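Local coordinates for sugar ABC transporter, sugar-binding protein (Streptococcus pneumoniae, PDB 2HEU) that probably binds a sugar outside the cell and hands it to the membrane part of an ABC transporter for uptake, at residues D216-M221 / G383-M388; E313-T316 / V320-K323. All blocks are in the same frame, centred on the assembly; numbering follows the deposited sequence. Where two conformers were deposited one is given.

In the fold
The two contacts sit on opposite sides of the chain's centre, their own centres 44 Å apart and their nearest atoms about 31 Å apart, and they share no helix. This is the two-lobed solute-binding protein fold, and each lobe holds one of them. Contact 1 brings helix 212-222 against the start of helix 385-396, closing a loop of 161 residues; contact 2, between the sequence-adjacent helices 305-315 and 318-328, is nested inside that loop. Contact 2 also leans on helix 31-44, which follows strand 19-24 of the mixed sheet. One contact ties back the C-terminal helix, the other is local, and neither spans both lobes, consistent with lobes moving as separate bodies, as known for this family.

Contact 1. Residues D216-M221 / G383-M388; sequences DDIKVM and GDKQGM
I218 and M388 meet where helix 212-222 packs against the first turn of helix 385-396, a helix-helix contact in one lobe of the solute-binding protein fold. The tight part is buried and built round the terminal methyl of M388. That chain leaves the backbone with CG anti to the backbone N (chi1 -180°), stays extended, and bends only at the sulfur-methyl end (chi3 66°), which turns CE into the other helix. There CE lies 3.6 Å from I218 CG1, and the two side chains run past each other in opposite directions. The same methyl also comes within 3.8 Å of D217 OD2, a carboxylate oxygen that meets carbon here; A184 and F185 of helix 178-189 also touch the D217 side chain.

The looser side belongs to K385, an exposed residue whose chain crosses I218 at about a right angle. In the conformer given, one of two, I218 CG2 is 3.6 Å from K385 CE, so the far methylenes of the lysine pass across the CG2 branch. Because the lysine has a second conformer, this approach is less certain than the M388 packing; nearer the backbone, I218 CD1 and K385 CB are 4.1 Å apart. Y379 of helix 370-382 touches I218, K385 and M388 alike, and L209 adds to the cover over I218 and K385.

At the turn before helix 385-396, G383 takes a positive phi just after the preceding helix ends, and D384 is the N-cap of the next. Its carboxylate accepts a capping bond from the N-H three residues on: G387 N lies 2.9 Å from D384 OD1, approaching from well above the carboxylate plane.

Contact 2. Residues E313-T316 / V320-K323; sequences EYMT and VMQK
The backbones come nearest at M315 and M321, whose CA atoms are 5.6 Å apart; helices 305-315 and 318-328 are two consecutive helices joined by a short turn, in the solute-binding protein fold. V320 fills the junction. Its side chain points at the other segment and sits against the backbone of 313-316: V320 CB is 3.3 Å from the carbonyl oxygen Y314 O, and both methyls lie close to that oxygen as well.

Both methyls also lie over one face of the Y314 ring. V320 CG2, beside its own backbone N, stands there in a CH-pi contact, 3.7 Å from the centroid of the Y314 ring and 15° off its normal. V320 CG1, anti to the backbone N (chi1 180°), lies over the same face but displaced past its CD1-CE1 side, 3.6 Å from Y314 CE1. F41 of helix 31-44 meets the Y314 ring edge-to-face, while I37 of that helix touches both Y314 and V320, so the pair packs where helices 305-315, 318-328 and 31-44 meet.

Beside this, M321 packs its CB 3.5 Å from M315 O. The methyl of M315 is modelled too close to its own sulfur, so its approach to M321 SD is doubtful.

At T316, the hydroxyl and the backbone share a carbonyl: E313 O accepts from T316 OG1 and, weakly, from T316 N. The hydroxyl also bonds R104, which pairs with the E313 carboxylate too. The T316 OG1 to E313 O distance is 2.7 Å, with the donor tilted 17° from the carbonyl plane.

Contact 1. Residues D216-M221 / G383-M388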
ATOM      1  N   ASP A 216       8.747 -12.374  19.209  1.00  8.74           N
ATOM      2  CA  ASP A 216       8.666 -10.923  18.965  1.00  8.85           C
ATOM      3  C   ASP A 216       7.400 -10.567  18.182  1.00  8.12           C
ATOM      4  O   ASP A 216       6.759  -9.565  18.475  1.00  8.71           O
ATOM      5  CB  ASP A 216       9.899 -10.424  18.249  1.00  9.50           C
ATOM      6  CG  ASP A 216      11.154 -10.267  19.176  1.00 11.40           C
ATOM      7  OD1 ASP A 216      10.981 -10.232  20.393  1.00 13.75           O
ATOM      8  OD2 ASP A 216      12.250 -10.109  18.638  1.00 13.52           O
ATOM      9  N   ASP A 217       7.071 -11.365  17.165  1.00  8.41           N
ATOM     10  CA  ASP A 217       5.808 -11.110  16.443  1.00  8.39           C
ATOM     11  C   ASP A 217       4.621 -11.153  17.415  1.00  7.91           C
ATOM     12  O   ASP A 217       3.735 -10.310  17.329  1.00  8.36           O
ATOM     13  CB  ASP A 217       5.635 -12.172  15.360  1.00  8.74           C
ATOM     14  CG  ASP A 217       4.298 -12.060  14.677  1.00  8.25           C
ATOM     15  OD1 ASP A 217       4.221 -11.011  13.904  1.00  8.17           O
ATOM     16  OD2 ASP A 217       3.391 -12.848  14.870  1.00  8.58           O
ATOM     17  N   ILE A 218       4.579 -12.137  18.318  1.00  8.27           N
ATOM     18  CA  ILE A 218       3.522 -12.244  19.279  1.00  8.24           C
ATOM     19  C   ILE A 218       3.509 -11.060  20.205  1.00  8.04           C
ATOM     20  O   ILE A 218       2.454 -10.542  20.548  1.00  8.62           O
ATOM     21  CB  ILE A 218       3.654 -13.599  19.993  1.00  8.98           C
ATOM     22  CG1 ILE A 218       3.266 -14.727  19.024  1.00  9.38           C
ATOM     23  CG2 ILE A 218       2.813 -13.613  21.274  1.00 10.11           C
ATOM     24  CD1 ILE A 218       3.660 -16.117  19.475  1.00  9.66           C
ATOM     25  N   LYS A 219       4.686 -10.583  20.640  1.00  8.43           N
ATOM     26  CA  LYS A 219       4.773  -9.391  21.462  1.00  8.12           C
ATOM     27  C   LYS A 219       4.100  -8.207  20.757  1.00  7.99           C
ATOM     28  O   LYS A 219       3.283  -7.478  21.355  1.00  8.99           O
ATOM     29  CB  LYS A 219       6.220  -9.065  21.774  1.00  8.64           C
ATOM     30  CG  LYS A 219       6.467  -7.794  22.528  1.00  9.44           C
ATOM     31  CD  LYS A 219       7.942  -7.518  22.698  1.00 10.94           C
ATOM     32  CE  LYS A 219       8.321  -6.199  23.307  1.00 11.58           C
ATOM     33  NZ  LYS A 219       7.902  -6.067  24.690  1.00 11.48           N
ATOM     34  N   VAL A 220       4.408  -7.996  19.502  1.00  8.09           N
ATOM     35  CA  VAL A 220       3.823  -6.857  18.756  1.00  7.96           C
ATOM     36  C   VAL A 220       2.304  -7.061  18.594  1.00  7.64           C
ATOM     37  O   VAL A 220       1.499  -6.138  18.797  1.00  7.75           O
ATOM     38  CB  VAL A 220       4.543  -6.625  17.455  1.00  8.39           C
ATOM     39  CG1 VAL A 220       3.891  -5.462  16.690  1.00  9.56           C
ATOM     40  CG2 VAL A 220       6.013  -6.323  17.684  1.00  9.71           C
ATOM     41  N   MET A 221       1.873  -8.273  18.223  1.00  7.58           N
ATOM     42  CA  MET A 221       0.447  -8.562  18.130  1.00  7.26           C
ATOM     43  C   MET A 221      -0.252  -8.372  19.457  1.00  7.48           C
ATOM     44  O   MET A 221      -1.428  -7.923  19.490  1.00  8.11           O
ATOM     45  CB  MET A 221       0.207  -9.977  17.602  1.00  7.55           C
ATOM     46  CG  MET A 221       0.506 -10.172  16.137  1.00  7.97           C
ATOM     47  SD  MET A 221      -0.351  -9.053  15.017  1.00  8.46           S
ATOM     48  CE  MET A 221      -2.057  -9.249  15.568  1.00 10.13           C
ATOM     49  N   GLY A 383      -6.207 -15.012  21.136  1.00 11.59           N
ATOM     50  CA  GLY A 383      -4.990 -15.132  21.853  1.00 11.33           C
ATOM     51  C   GLY A 383      -4.315 -16.512  21.763  1.00 10.24           C
ATOM     52  O   GLY A 383      -3.414 -16.779  22.577  1.00 10.95           O
ATOM     53  N   ASP A 384      -4.727 -17.341  20.838  1.00 10.39           N
ATOM     54  CA  ASP A 384      -4.197 -18.721  20.758  1.00  9.83           C
ATOM     55  C   ASP A 384      -2.840 -18.689  20.008  1.00  9.58           C
ATOM     56  O   ASP A 384      -2.805 -18.641  18.771  1.00  9.20           O
ATOM     57  CB  ASP A 384      -5.211 -19.629  20.105  1.00 11.07           C
ATOM     58  CG  ASP A 384      -4.737 -21.057  20.040  1.00 11.90           C
ATOM     59  OD1 ASP A 384      -3.600 -21.354  20.364  1.00 11.44           O
ATOM     60  OD2 ASP A 384      -5.610 -21.845  19.579  1.00 17.68           O
ATOM     61  N   LYS A 385      -1.752 -18.667  20.736  1.00  9.39           N
ATOM     62  CA  LYS A 385      -0.412 -18.550  20.115  0.50  8.76           C
ATOM     63  C   LYS A 385      -0.049 -19.746  19.283  1.00  8.91           C
ATOM     64  O   LYS A 385       0.377 -19.596  18.145  1.00  8.73           O
ATOM     65  CB  LYS A 385       0.646 -18.266  21.209  0.50  8.95           C
ATOM     66  CG  LYS A 385       0.354 -17.099  22.103  0.50  8.85           C
ATOM     67  CD  LYS A 385       1.438 -16.954  23.114  0.50  9.17           C
ATOM     68  CE  LYS A 385       1.430 -15.675  23.847  0.50 10.25           C
ATOM     69  NZ  LYS A 385       0.403 -15.762  24.980  0.50 12.79           N
ATOM     70  N   GLN A 386      -0.170 -20.954  19.852  1.00  9.73           N
ATOM     71  CA  GLN A 386       0.132 -22.145  19.069  1.00  9.83           C
ATOM     72  C   GLN A 386      -0.771 -22.212  17.843  1.00  9.59           C
ATOM     73  O   GLN A 386      -0.341 -22.635  16.764  1.00 10.09           O
ATOM     74  CB  GLN A 386       0.038 -23.397  19.937  1.00 10.08           C
ATOM     75  CG  GLN A 386       0.495 -24.661  19.146  1.00 11.25           C
ATOM     76  CD  GLN A 386       2.000 -24.593  18.870  1.00 12.46           C
ATOM     77  OE1 GLN A 386       2.377 -24.606  17.648  1.00 14.60           O
ATOM     78  NE2 GLN A 386       2.807 -24.518  19.837  1.00 12.69           N
ATOM     79  N   GLY A 387      -2.041 -21.873  17.994  1.00  9.34           N
ATOM     80  CA  GLY A 387      -2.943 -21.876  16.884  1.00 10.06           C
ATOM     81  C   GLY A 387      -2.485 -20.962  15.764  1.00  8.80           C
ATOM     82  O   GLY A 387      -2.583 -21.269  14.593  1.00  9.72           O
ATOM     83  N   MET A 388      -1.982 -19.762  16.131  1.00  8.60           N
ATOM     84  CA  MET A 388      -1.479 -18.838  15.127  1.00  8.31           C
ATOM     85  C   MET A 388      -0.264 -19.412  14.406  1.00  8.15           C
ATOM     86  O   MET A 388      -0.155 -19.300  13.192  1.00  7.97           O
ATOM     87  CB  MET A 388      -1.187 -17.451  15.756  1.00  8.12           C
ATOM     88  CG  MET A 388      -0.675 -16.472  14.743  1.00  8.13           C
ATOM     89  SD  MET A 388      -0.656 -14.773  15.271  1.00  8.66           S
ATOM     90  CE  MET A 388       0.564 -14.752  16.577  1.00 10.65           C
TER

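Contact 2. Residues E313-T316 / V320-K323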
ATOM      1  N   GLU A 313       5.489   9.521 -20.092  1.00 12.13           N
ATOM      2  CA  GLU A 313       6.457  10.571 -19.790  1.00 12.44           C
ATOM      3  C   GLU A 313       5.760  11.796 -19.227  1.00 12.76           C
ATOM      4  O   GLU A 313       6.268  12.423 -18.298  1.00 12.93           O
ATOM      5  CB  GLU A 313       7.258  10.901 -21.050  1.00 14.01           C
ATOM      6  CG  GLU A 313       8.344  11.922 -20.765  1.00 14.88           C
ATOM      7  CD  GLU A 313       7.962  13.344 -20.958  1.00 16.27           C
ATOM      8  OE1 GLU A 313       7.313  13.650 -21.994  1.00 18.81           O
ATOM      9  OE2 GLU A 313       8.429  14.188 -20.169  1.00 15.91           O
ATOM     10  N   TYR A 314       4.644  12.193 -19.794  1.00 12.34           N
ATOM     11  CA  TYR A 314       3.960  13.355 -19.375  1.00 12.04           C
ATOM     12  C   TYR A 314       3.635  13.283 -17.869  1.00 12.15           C
ATOM     13  O   TYR A 314       3.837  14.273 -17.137  1.00 12.75           O
ATOM     14  CB  TYR A 314       2.616  13.527 -20.190  1.00 13.44           C
ATOM     15  CG  TYR A 314       1.916  14.791 -19.964  1.00 12.37           C
ATOM     16  CD1 TYR A 314       0.701  14.875 -19.336  1.00 12.54           C
ATOM     17  CD2 TYR A 314       2.438  15.983 -20.444  1.00 13.50           C
ATOM     18  CE1 TYR A 314       0.038  16.023 -19.179  1.00 12.66           C
ATOM     19  CE2 TYR A 314       1.767  17.196 -20.304  1.00 13.10           C
ATOM     20  CZ  TYR A 314       0.585  17.206 -19.653  1.00 12.86           C
ATOM     21  OH  TYR A 314      -0.095  18.381 -19.413  1.00 15.80           O
ATOM     22  N   MET A 315       3.160  12.117 -17.414  1.00 11.75           N
ATOM     23  CA  MET A 315       2.797  11.984 -16.012  1.00 12.68           C
ATOM     24  C   MET A 315       3.987  12.032 -15.080  1.00 12.36           C
ATOM     25  O   MET A 315       3.811  12.295 -13.865  1.00 15.10           O
ATOM     26  CB  MET A 315       1.983  10.694 -15.847  1.00 12.43           C
ATOM     27  CG  MET A 315       1.250  10.570 -14.499  1.00 15.19           C
ATOM     28  SD  MET A 315      -0.199  11.583 -14.545  1.00 19.49           S
ATOM     29  CE  MET A 315       0.253  11.956 -13.562  1.00 11.43           C
ATOM     30  N   THR A 316       5.198  11.728 -15.566  1.00 12.07           N
ATOM     31  CA  THR A 316       6.407  11.842 -14.750  1.00 13.29           C
ATOM     32  C   THR A 316       6.897  13.296 -14.534  1.00 13.06           C
ATOM     33  O   THR A 316       7.812  13.504 -13.765  1.00 14.31           O
ATOM     34  CB  THR A 316       7.544  10.999 -15.268  1.00 14.60           C
ATOM     35  OG1 THR A 316       8.078  11.590 -16.509  1.00 14.21           O
ATOM     36  CG2 THR A 316       7.285   9.522 -15.487  1.00 13.18           C
ATOM     37  N   VAL A 320       2.908  18.040 -13.756  1.00 14.40           N
ATOM     38  CA  VAL A 320       1.736  17.196 -14.099  1.00 15.01           C
ATOM     39  C   VAL A 320       1.365  16.281 -12.911  1.00 14.57           C
ATOM     40  O   VAL A 320       0.221  16.340 -12.459  1.00 14.55           O
ATOM     41  CB  VAL A 320       1.991  16.325 -15.354  1.00 13.18           C
ATOM     42  CG1 VAL A 320       0.824  15.496 -15.681  1.00 14.01           C
ATOM     43  CG2 VAL A 320       2.347  17.274 -16.564  1.00 13.93           C
ATOM     44  N   MET A 321       2.345  15.593 -12.390  1.00 13.57           N
ATOM     45  CA  MET A 321       2.163  14.775 -11.206  1.00 13.89           C
ATOM     46  C   MET A 321       1.583  15.611 -10.088  1.00 14.54           C
ATOM     47  O   MET A 321       0.737  15.140  -9.303  1.00 14.52           O
ATOM     48  CB  MET A 321       3.436  14.028 -10.847  1.00 14.50           C
ATOM     49  CG  MET A 321       3.265  13.099  -9.634  1.00 15.50           C
ATOM     50  SD  MET A 321       2.225  11.676 -10.169  1.00 20.49           S
ATOM     51  CE  MET A 321       1.308  11.528  -8.769  1.00 20.04           C
ATOM     52  N   GLN A 322       2.013  16.902  -9.957  1.00 14.46           N
ATOM     53  CA  GLN A 322       1.478  17.738  -8.917  1.00 15.25           C
ATOM     54  C   GLN A 322      -0.058  17.811  -8.925  1.00 14.09           C
ATOM     55  O   GLN A 322      -0.691  17.865  -7.863  1.00 16.24           O
ATOM     56  CB  GLN A 322       2.015  19.160  -9.046  1.00 16.11           C
ATOM     57  CG  GLN A 322       1.780  20.068  -7.828  1.00 16.24           C
ATOM     58  CD  GLN A 322       2.664  19.725  -6.676  1.00 17.03           C
ATOM     59  OE1 GLN A 322       2.192  19.346  -5.522  1.00 20.52           O
ATOM     60  NE2 GLN A 322       3.913  19.758  -6.915  1.00 16.45           N
ATOM     61  N   LYS A 323      -0.644  17.867 -10.138  0.50 14.84           N
ATOM     62  CA  LYS A 323      -2.045  17.989 -10.233  0.50 13.92           C
ATOM     63  C   LYS A 323      -2.729  16.788  -9.601  0.50 14.18           C
ATOM     64  O   LYS A 323      -3.720  16.964  -8.906  0.50 14.70           O
ATOM     65  CB  LYS A 323      -2.485  18.108 -11.694  0.50 14.81           C
ATOM     66  CG  LYS A 323      -2.308  19.481 -12.262  0.50 16.15           C
ATOM     67  CD  LYS A 323      -3.123  19.703 -13.529  0.50 17.64           C
ATOM     68  CE  LYS A 323      -2.768  21.104 -14.101  0.50 19.19           C
ATOM     69  NZ  LYS A 323      -3.798  21.445 -15.150  0.50 21.12           N
TER